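ALKF (Bacillus cereus, PDB 3ZBO) is of unknown function but belongs to a family related to the HEAT-like repeat DNA glycosylases and has affinity for branched DNA such as Holliday junctions. Local coordinates at residues C137-L142 against L181-I186; R145-F150 against G233-Y238; A176-L181 against L217-S222. All coordinates share one frame; numbering follows the deposited sequence. Where two conformers were deposited one is given.

Interaction 1 (C137-L142 against L181-I186)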
loop_
_atom_site.group_PDB
_atom_site.type_symbol
_atom_site.label_atom_id
_atom_site.label_comp_id
_atom_site.label_asym_id
_atom_site.label_seq_id
_atom_site.Cartn_x
_atom_site.Cartn_y
_atom_site.Cartn_z
ATOM N N CYS A 137 0.962 -2.110 -4.721
ATOM C CA CYS A 137 1.238 -3.560 -4.633
ATOM C C CYS A 137 2.546 -3.847 -5.297
ATOM O O CYS A 137 3.306 -4.663 -4.700
ATOM C CB CYS A 137 0.090 -4.218 -5.358
ATOM S SG CYS A 137 0.265 -6.053 -5.320
ATOM N N TYR A 138 2.852 -3.240 -6.440
ATOM C CA TYR A 138 4.172 -3.499 -7.032
ATOM C C TYR A 138 5.302 -3.095 -6.091
ATOM O O TYR A 138 6.350 -3.758 -6.039
ATOM C CB TYR A 138 4.403 -2.872 -8.405
ATOM C CG TYR A 138 3.916 -3.771 -9.504
ATOM C CD1 TYR A 138 2.582 -3.730 -9.937
ATOM C CD2 TYR A 138 4.793 -4.728 -10.043
ATOM C CE1 TYR A 138 2.174 -4.617 -10.943
ATOM C CE2 TYR A 138 4.347 -5.582 -11.099
ATOM C CZ TYR A 138 3.083 -5.510 -11.484
ATOM O OH TYR A 138 2.706 -6.379 -12.491
ATOM N N CYS A 139 5.167 -1.957 -5.422
ATOM C CA CYS A 139 6.244 -1.570 -4.475
ATOM C C CYS A 139 6.408 -2.647 -3.413
ATOM O O CYS A 139 7.569 -2.969 -3.075
ATOM C CB CYS A 139 5.902 -0.265 -3.774
ATOM S SG CYS A 139 5.737 1.131 -4.861
ATOM N N TRP A 140 5.315 -3.236 -2.871
ATOM C CA TRP A 140 5.447 -4.231 -1.826
ATOM C C TRP A 140 6.001 -5.503 -2.409
ATOM O O TRP A 140 6.811 -6.173 -1.713
ATOM C CB TRP A 140 4.072 -4.520 -1.150
ATOM C CG TRP A 140 3.370 -3.220 -0.771
ATOM C CD1 TRP A 140 1.999 -3.050 -0.884
ATOM C CD2 TRP A 140 3.892 -1.951 -0.298
ATOM N NE1 TRP A 140 1.626 -1.770 -0.486
ATOM C CE2 TRP A 140 2.757 -1.055 -0.205
ATOM C CE3 TRP A 140 5.214 -1.415 -0.060
ATOM C CZ2 TRP A 140 2.873 0.251 0.266
ATOM C CZ3 TRP A 140 5.331 -0.145 0.361
ATOM C CH2 TRP A 140 4.167 0.732 0.505
ATOM N N LEU A 141 5.613 -5.851 -3.637
ATOM C CA LEU A 141 6.174 -7.097 -4.259
ATOM C C LEU A 141 7.673 -6.941 -4.495
ATOM O O LEU A 141 8.455 -7.900 -4.242
ATOM C CB LEU A 141 5.523 -7.299 -5.624
ATOM C CG LEU A 141 4.087 -7.752 -5.595
ATOM C CD1 LEU A 141 3.637 -7.711 -7.008
ATOM C CD2 LEU A 141 3.956 -9.147 -5.008
ATOM N N LEU A 142 8.123 -5.773 -4.921
ATOM C CA LEU A 142 9.603 -5.605 -5.212
ATOM C C LEU A 142 10.375 -5.739 -3.905
ATOM O O LEU A 142 11.570 -6.082 -3.956
ATOM C CB LEU A 142 9.788 -4.247 -5.801
ATOM C CG LEU A 142 9.339 -4.171 -7.223
ATOM C CD1 LEU A 142 9.200 -2.705 -7.705
ATOM C CD2 LEU A 142 10.216 -5.020 -8.228
ATOM N N LEU A 181 8.813 4.483 -8.412
ATOM C CA LEU A 181 10.134 4.968 -8.875
ATOM C C LEU A 181 11.179 4.716 -7.802
ATOM O O LEU A 181 12.247 4.194 -8.091
ATOM C CB LEU A 181 10.152 6.501 -9.152
ATOM C CG LEU A 181 9.196 6.951 -10.241
ATOM C CD1 LEU A 181 9.605 8.441 -10.433
ATOM C CD2 LEU A 181 9.478 6.166 -11.641
ATOM N N ASN A 182 10.869 5.118 -6.559
ATOM C CA ASN A 182 11.848 4.896 -5.496
ATOM C C ASN A 182 12.149 3.477 -5.251
ATOM O O ASN A 182 13.302 3.133 -5.075
ATOM C CB ASN A 182 11.250 5.383 -4.172
ATOM C CG ASN A 182 11.473 6.778 -3.880
ATOM O OD1 ASN A 182 12.541 7.097 -3.272
ATOM N ND2 ASN A 182 10.417 7.568 -3.944
ATOM N N THR A 183 11.149 2.610 -5.326
ATOM C CA THR A 183 11.302 1.199 -4.956
ATOM C C THR A 183 12.057 0.493 -6.055
ATOM O O THR A 183 12.917 -0.363 -5.751
ATOM C CB THR A 183 9.921 0.556 -4.731
ATOM O OG1 THR A 183 9.291 1.252 -3.650
ATOM C CG2 THR A 183 10.162 -0.906 -4.257
ATOM N N VAL A 184 11.745 0.771 -7.331
ATOM C CA VAL A 184 12.520 0.122 -8.455
ATOM C C VAL A 184 13.988 0.551 -8.285
ATOM O O VAL A 184 14.894 -0.283 -8.381
ATOM C CB VAL A 184 11.984 0.527 -9.846
ATOM C CG1 VAL A 184 12.979 -0.022 -10.933
ATOM C CG2 VAL A 184 10.558 -0.102 -10.053
ATOM N N ALA A 185 14.238 1.844 -8.037
ATOM C CA ALA A 185 15.678 2.277 -7.990
ATOM C C ALA A 185 16.455 1.582 -6.919
ATOM O O ALA A 185 17.696 1.405 -7.101
ATOM C CB ALA A 185 15.688 3.765 -7.829
ATOM N N ILE A 186 15.852 1.299 -5.783
ATOM C CA ILE A 186 16.555 0.668 -4.685
ATOM C C ILE A 186 16.414 -0.825 -4.656
ATOM O O ILE A 186 17.397 -1.543 -4.353
ATOM C CB ILE A 186 16.057 1.332 -3.363
ATOM C CG1 ILE A 186 16.425 2.799 -3.324
ATOM C CG2 ILE A 186 16.669 0.561 -2.156
ATOM C CD1 ILE A 186 17.922 3.142 -3.619
#

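Interaction 2 (R145-F150 against G233-Y238)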
loop_
_atom_site.group_PDB
_atom_site.type_symbol
_atom_site.label_atom_id
_atom_site.label_comp_id
_atom_site.label_asym_id
_atom_site.label_seq_id
_atom_site.Cartn_x
_atom_site.Cartn_y
_atom_site.Cartn_z
ATOM N N ARG A 145 9.880 -10.123 -3.020
ATOM C CA ARG A 145 10.029 -11.137 -4.073
ATOM C C ARG A 145 11.420 -10.999 -4.624
ATOM O O ARG A 145 12.026 -9.931 -4.717
ATOM C CB ARG A 145 9.033 -10.941 -5.242
ATOM C CG ARG A 145 7.530 -11.031 -4.910
ATOM C CD ARG A 145 7.005 -12.353 -4.541
ATOM N NE ARG A 145 5.640 -12.103 -4.031
ATOM C CZ ARG A 145 4.675 -12.979 -4.006
ATOM N NH1 ARG A 145 4.892 -14.238 -4.445
ATOM N NH2 ARG A 145 3.492 -12.591 -3.583
ATOM N N LYS A 146 11.947 -12.141 -5.078
ATOM C CA LYS A 146 13.199 -12.075 -5.803
ATOM C C LYS A 146 13.010 -11.405 -7.191
ATOM O O LYS A 146 11.910 -11.347 -7.771
ATOM C CB LYS A 146 13.824 -13.498 -5.976
ATOM C CG LYS A 146 13.646 -14.422 -4.749
ATOM C CD LYS A 146 14.293 -15.841 -4.940
ATOM C CE LYS A 146 14.854 -16.431 -3.659
ATOM N NZ LYS A 146 15.946 -15.598 -3.088
ATOM N N ASP A 147 14.096 -10.849 -7.712
ATOM C CA ASP A 147 14.015 -10.145 -8.929
ATOM C C ASP A 147 13.458 -10.949 -10.100
ATOM O O ASP A 147 12.834 -10.408 -11.020
ATOM C CB ASP A 147 15.375 -9.515 -9.299
ATOM C CG ASP A 147 15.742 -8.341 -8.412
ATOM O OD1 ASP A 147 14.827 -7.785 -7.738
ATOM O OD2 ASP A 147 16.919 -7.954 -8.493
ATOM N N ASN A 148 13.757 -12.259 -10.088
ATOM C CA ASN A 148 13.246 -13.127 -11.159
ATOM C C ASN A 148 11.728 -13.332 -11.172
ATOM O O ASN A 148 11.180 -13.882 -12.161
ATOM C CB ASN A 148 14.071 -14.435 -11.148
ATOM C CG ASN A 148 13.616 -15.420 -10.095
ATOM O OD1 ASN A 148 13.066 -15.074 -9.061
ATOM N ND2 ASN A 148 13.824 -16.702 -10.359
ATOM N N ALA A 149 11.029 -12.791 -10.164
ATOM C CA ALA A 149 9.577 -12.786 -10.201
ATOM C C ALA A 149 9.065 -11.749 -11.145
ATOM O O ALA A 149 7.843 -11.768 -11.412
ATOM C CB ALA A 149 9.027 -12.599 -8.726
ATOM N N PHE A 150 9.913 -10.882 -11.719
ATOM C CA PHE A 150 9.449 -9.804 -12.613
ATOM C C PHE A 150 10.086 -9.844 -13.947
ATOM O O PHE A 150 11.272 -10.220 -14.072
ATOM C CB PHE A 150 9.805 -8.431 -11.971
ATOM C CG PHE A 150 9.371 -8.341 -10.547
ATOM C CD1 PHE A 150 8.071 -7.958 -10.234
ATOM C CD2 PHE A 150 10.209 -8.708 -9.524
ATOM C CE1 PHE A 150 7.607 -7.899 -8.881
ATOM C CE2 PHE A 150 9.816 -8.634 -8.229
ATOM C CZ PHE A 150 8.501 -8.241 -7.851
ATOM N N GLY A 233 19.845 -2.432 -3.685
ATOM C CA GLY A 233 19.584 -3.856 -3.684
ATOM C C GLY A 233 18.743 -4.355 -2.503
ATOM O O GLY A 233 18.362 -5.546 -2.460
ATOM N N PHE A 234 18.524 -3.544 -1.463
ATOM C CA PHE A 234 17.875 -3.930 -0.286
ATOM C C PHE A 234 16.419 -4.221 -0.598
ATOM O O PHE A 234 15.763 -3.384 -1.266
ATOM C CB PHE A 234 17.884 -2.703 0.693
ATOM C CG PHE A 234 17.435 -3.002 2.081
ATOM C CD1 PHE A 234 18.245 -3.656 2.959
ATOM C CD2 PHE A 234 16.174 -2.576 2.538
ATOM C CE1 PHE A 234 17.849 -3.911 4.300
ATOM C CE2 PHE A 234 15.736 -2.825 3.839
ATOM C CZ PHE A 234 16.597 -3.526 4.744
ATOM N N LYS A 235 15.961 -5.324 -0.066
ATOM C CA LYS A 235 14.492 -5.575 -0.182
ATOM C C LYS A 235 13.871 -5.742 1.201
ATOM O O LYS A 235 14.374 -6.517 1.971
ATOM C CB LYS A 235 14.263 -6.835 -0.992
ATOM C CG LYS A 235 14.595 -6.764 -2.430
ATOM C CD LYS A 235 14.518 -8.137 -3.013
ATOM C CE LYS A 235 14.779 -8.058 -4.453
ATOM N NZ LYS A 235 13.543 -7.650 -5.317
ATOM N N ARG A 236 12.878 -4.887 1.431
ATOM C CA ARG A 236 12.152 -4.758 2.699
ATOM C C ARG A 236 10.733 -5.364 2.554
ATOM O O ARG A 236 9.954 -4.793 1.873
ATOM C CB ARG A 236 12.072 -3.261 3.112
ATOM C CG ARG A 236 11.582 -2.271 2.031
ATOM C CD ARG A 236 12.715 -1.366 1.567
ATOM N NE ARG A 236 12.913 -0.239 2.455
ATOM C CZ ARG A 236 13.515 0.872 2.076
ATOM N NH1 ARG A 236 13.951 0.974 0.822
ATOM N NH2 ARG A 236 13.663 1.877 2.933
ATOM N N LYS A 237 10.423 -6.471 3.218
ATOM C CA LYS A 237 8.990 -6.876 3.361
ATOM C C LYS A 237 8.249 -5.807 4.123
ATOM O O LYS A 237 8.682 -5.395 5.209
ATOM C CB LYS A 237 8.815 -8.191 4.088
ATOM C CG LYS A 237 7.447 -8.708 3.970
ATOM C CD LYS A 237 7.342 -10.138 4.568
ATOM C CE LYS A 237 5.906 -10.426 4.841
ATOM N NZ LYS A 237 5.524 -11.863 4.571
ATOM N N TYR A 238 7.116 -5.336 3.564
ATOM C CA TYR A 238 6.339 -4.290 4.278
ATOM C C TYR A 238 6.018 -4.735 5.712
ATOM O O TYR A 238 5.490 -5.805 5.917
ATOM C CB TYR A 238 5.054 -3.991 3.429
ATOM C CG TYR A 238 4.262 -2.858 3.940
ATOM C CD1 TYR A 238 3.358 -3.074 5.018
ATOM C CD2 TYR A 238 4.358 -1.616 3.385
ATOM C CE1 TYR A 238 2.557 -2.032 5.551
ATOM C CE2 TYR A 238 3.580 -0.530 3.918
ATOM C CZ TYR A 238 2.694 -0.799 5.003
ATOM O OH TYR A 238 1.928 0.227 5.488
#

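Interaction 3 (A176-L181 against L217-S222)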
loop_
_atom_site.group_PDB
_atom_site.type_symbol
_atom_site.label_atom_id
_atom_site.label_comp_id
_atom_site.label_asym_id
_atom_site.label_seq_id
_atom_site.Cartn_x
_atom_site.Cartn_y
_atom_site.Cartn_z
ATOM N N ALA A 176 1.583 6.813 -5.302
ATOM C CA ALA A 176 2.006 5.437 -5.461
ATOM C C ALA A 176 2.963 5.245 -6.620
ATOM O O ALA A 176 3.915 4.409 -6.508
ATOM C CB ALA A 176 0.724 4.515 -5.700
ATOM N N MET A 177 2.776 5.977 -7.708
ATOM C CA MET A 177 3.757 5.854 -8.848
ATOM C C MET A 177 5.131 6.395 -8.353
ATOM O O MET A 177 6.166 5.888 -8.800
ATOM C CB MET A 177 3.227 6.751 -9.987
ATOM C CG MET A 177 2.110 6.095 -10.706
ATOM S SD MET A 177 1.635 7.395 -11.968
ATOM C CE MET A 177 0.951 6.350 -13.261
ATOM N N ASN A 178 5.118 7.466 -7.516
ATOM C CA ASN A 178 6.405 7.947 -6.997
ATOM C C ASN A 178 7.119 6.899 -6.129
ATOM O O ASN A 178 8.370 6.762 -6.248
ATOM C CB ASN A 178 6.160 9.274 -6.215
ATOM C CG ASN A 178 7.455 10.000 -5.878
ATOM O OD1 ASN A 178 7.908 9.944 -4.701
ATOM N ND2 ASN A 178 7.958 10.674 -6.849
ATOM N N ASN A 179 6.302 6.232 -5.311
ATOM C CA ASN A 179 6.820 5.131 -4.477
ATOM C C ASN A 179 7.402 4.069 -5.457
ATOM O O ASN A 179 8.519 3.523 -5.170
ATOM C CB ASN A 179 5.657 4.633 -3.556
ATOM C CG ASN A 179 6.098 3.609 -2.556
ATOM O OD1 ASN A 179 7.297 3.468 -2.321
ATOM N ND2 ASN A 179 5.126 2.981 -1.861
ATOM N N PHE A 180 6.726 3.786 -6.550
ATOM C CA PHE A 180 7.258 2.781 -7.468
ATOM C C PHE A 180 8.647 3.240 -8.002
ATOM O O PHE A 180 9.544 2.393 -8.103
ATOM C CB PHE A 180 6.181 2.548 -8.573
ATOM C CG PHE A 180 6.615 1.554 -9.638
ATOM C CD1 PHE A 180 6.397 0.193 -9.428
ATOM C CD2 PHE A 180 7.184 2.022 -10.792
ATOM C CE1 PHE A 180 6.754 -0.742 -10.419
ATOM C CE2 PHE A 180 7.552 1.105 -11.797
ATOM C CZ PHE A 180 7.345 -0.311 -11.617
ATOM N N LEU A 181 8.813 4.483 -8.412
ATOM C CA LEU A 181 10.134 4.968 -8.875
ATOM C C LEU A 181 11.179 4.716 -7.802
ATOM O O LEU A 181 12.247 4.194 -8.091
ATOM C CB LEU A 181 10.152 6.501 -9.152
ATOM C CG LEU A 181 9.196 6.951 -10.241
ATOM C CD1 LEU A 181 9.605 8.441 -10.433
ATOM C CD2 LEU A 181 9.478 6.166 -11.641
ATOM N N LEU A 217 6.670 15.621 -3.372
ATOM C CA LEU A 217 7.548 14.420 -3.290
ATOM C C LEU A 217 8.800 14.669 -4.146
ATOM O O LEU A 217 8.742 15.252 -5.212
ATOM C CB LEU A 217 6.775 13.267 -3.863
ATOM C CG LEU A 217 5.521 12.931 -2.992
ATOM C CD1 LEU A 217 4.771 11.758 -3.563
ATOM C CD2 LEU A 217 5.829 12.662 -1.512
ATOM N N ASN A 218 9.911 14.066 -3.758
ATOM C CA ASN A 218 11.149 14.186 -4.517
ATOM C C ASN A 218 11.863 12.845 -4.506
ATOM O O ASN A 218 12.684 12.498 -3.609
ATOM C CB ASN A 218 12.009 15.192 -3.751
ATOM C CG ASN A 218 13.325 15.523 -4.469
ATOM O OD1 ASN A 218 13.792 14.827 -5.363
ATOM N ND2 ASN A 218 13.943 16.652 -4.023
ATOM N N ALA A 219 11.524 12.100 -5.564
ATOM C CA ALA A 219 12.015 10.684 -5.655
ATOM C C ALA A 219 13.534 10.730 -5.818
ATOM O O ALA A 219 14.209 9.851 -5.273
ATOM C CB ALA A 219 11.382 9.965 -6.866
ATOM N N SER A 220 14.060 11.692 -6.555
ATOM C CA SER A 220 15.519 11.722 -6.724
ATOM C C SER A 220 16.185 11.810 -5.359
ATOM O O SER A 220 17.229 11.103 -5.097
ATOM C CB SER A 220 15.975 12.893 -7.617
ATOM O OG SER A 220 15.585 12.682 -8.968
ATOM N N GLU A 221 15.676 12.691 -4.507
ATOM C CA GLU A 221 16.214 12.898 -3.144
ATOM C C GLU A 221 16.081 11.632 -2.315
ATOM O O GLU A 221 16.996 11.221 -1.548
ATOM C CB GLU A 221 15.499 14.058 -2.445
ATOM C CG GLU A 221 15.989 14.359 -1.007
ATOM C CD GLU A 221 15.187 15.490 -0.344
ATOM O OE1 GLU A 221 13.988 15.353 0.075
ATOM O OE2 GLU A 221 15.762 16.553 -0.307
ATOM N N SER A 222 14.881 11.036 -2.371
ATOM C CA SER A 222 14.557 9.880 -1.502
ATOM C C SER A 222 15.481 8.715 -1.893
ATOM O O SER A 222 16.012 7.997 -1.012
ATOM C CB SER A 222 13.094 9.505 -1.615
ATOM O OG SER A 222 12.344 10.601 -1.158
HETATM O O HOH W 1 9.475 12.849 -7.347
HETATM O O HOH W 2 9.906 10.554 -2.634
#

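Interaction 1 (C137-L142 against L181-I186)
T183 points its side chain toward helix 128-144, where it meets C139 and L142 through its two branches. From CB the residue forks. With chi1 at -62°, OG1 lies beside its own backbone N while CG2 stands anti to that N. OG1 comes up against C139, 3.7 Å from C139 CB and nearly as close to C139 SG. This is van der Waals contact, for the hydrogen bond of the hydroxyl goes back to N179 O, one turn earlier on its own helix. CG2 makes the other contacts: it sits 3.5 Å from C139 O and 3.7 Å from L142 CB, so the methyl rests between the backbone of C139 and the base of the L142 side chain. Further along L142, CD1 reaches past the threonine methyl to V184 CG2 at 3.8 Å, an apolar touch. Small residues here permit a near approach: T183 and C139 have their CA atoms 5.8 Å apart, and the helix axes come within 9.3 Å, running nearly parallel at 19°. The near-parallel packing is consistent with the stacking of helices along a HEAT-like solenoid. In this one, helix 152-165 backs the pair, taking Y138 on M158 and V184 on I155, while helix 219-228 covers N182 and A185 from beyond helix 171-187.

Interaction 2 (R145-F150 against G233-Y238)
The carboxylate of D147 is the flat group that K235 meets directly: NZ approaches OD1 on its anti side, 34° out of the carboxylate plane, and forms a salt bridge 2.7 Å long. Neither phenylalanine ring takes part in it: F150 has A149 CB over one face, displaced toward the rim, and packs on L141 and L142 of helix 128-144, whereas F234, well away from 145-150, carries R236 CD in plane at its edge and makes a cation-pi contact with R231. K235 spans the gap between the segments as an almost straight chain that bends only at its last torsion, chi4 -82°, which turns NZ in among its acceptors. One of them is R145 O, 2.8 Å from NZ and met almost end-on, with a C=O...N angle of 171°. Seen in the fold, 145-150 is the turn, with a short 3-10 segment at 147-149, that joins helix 128-144 to helix 152-165 of this HEAT-like protein, and 233-238 belongs to the tail that follows helix 219-228 and runs back across the helix ends. L142 O and S187 O, from the C-terminal ends of helices 128-144 and 171-187, also accept from K235 NZ. That makes four acceptors for three protons, so two share one or one bond is weaker. Carbonyls at two such ends, together with the aspartate, probably favour the charged ammonium. D147 also packs on Y188, V189 and P190, in the loop after helix 171-187. The guanidinium of R145 leads elsewhere, with NH2 bonded to S110 O and S112 O.

Interaction 3 (A176-L181 against L217-S222)
N178 lays its amide across L217 and A219, and the direct contacts are of the van der Waals kind. Its CG stands anti to the backbone N, chi1 -168°, which carries the amide out from helix 171-187 toward the facing segment. There the two ends of the group divide the work: OD1 rests 3.6 Å from L217 CB, and ND2 lies 3.5 Å from A219 CB. L217 CD1 folds in beside the same asparagine, crossing it obliquely, and one turn later L181 CD1 adds a looser apolar touch to A219 CB at 4.3 Å.

Water supplies the polar link. One molecule accepts from N178 ND2 at 2.7 Å and from A219 N at 2.8 Å, so a single water oxygen serves both the amide and the first backbone N-H of helix 219-228; its approach to L217 O is weak. A second water donates to N178 OD1 at 2.9 Å and also reaches S222 OG, although that serine has two conformers and this half of the bridge is less certain. Both ends of the asparagine amide are therefore engaged through solvent, which, chiefly through the first water, is consistent with the modelled orientation of the amide.

Within the second segment the interaction is capping. N218 turns its side chain away from helix 171-187, and its OD1 accepts from E221 N at 3.0 Å, with an N-H...O angle of 161° although the donor sits well above the carbonyl plane.

The arrangement is a classical asparagine N-cap at a strand-to-helix junction. L217, paired through its backbone with V205, belongs to the small antiparallel sheet of strands 204-207 and 215-218, and helix 219-228 follows, seated against helix 171-187.

Interactions 1 and 3 use different faces of helix 171-187 and share L181, their centres lying about 10 Å apart. C139 SG and N179 CG, 3.4 Å from each other, join them on the side of helix 128-144, and W140 CH2 packs equally close to N179 ND2. Interaction 2 has its centre about 8 Å from that of interaction 1 and continues from it: I186 O probably accepts from G233 N at 2.7 Å, and the ring of Y238 meets W140 edge-to-face. Interactions 2 and 3 do not touch, with nearest atoms about 7 Å apart. No catalytic residue or bound ligand is identified near these contacts, so their relation to DNA binding remains open.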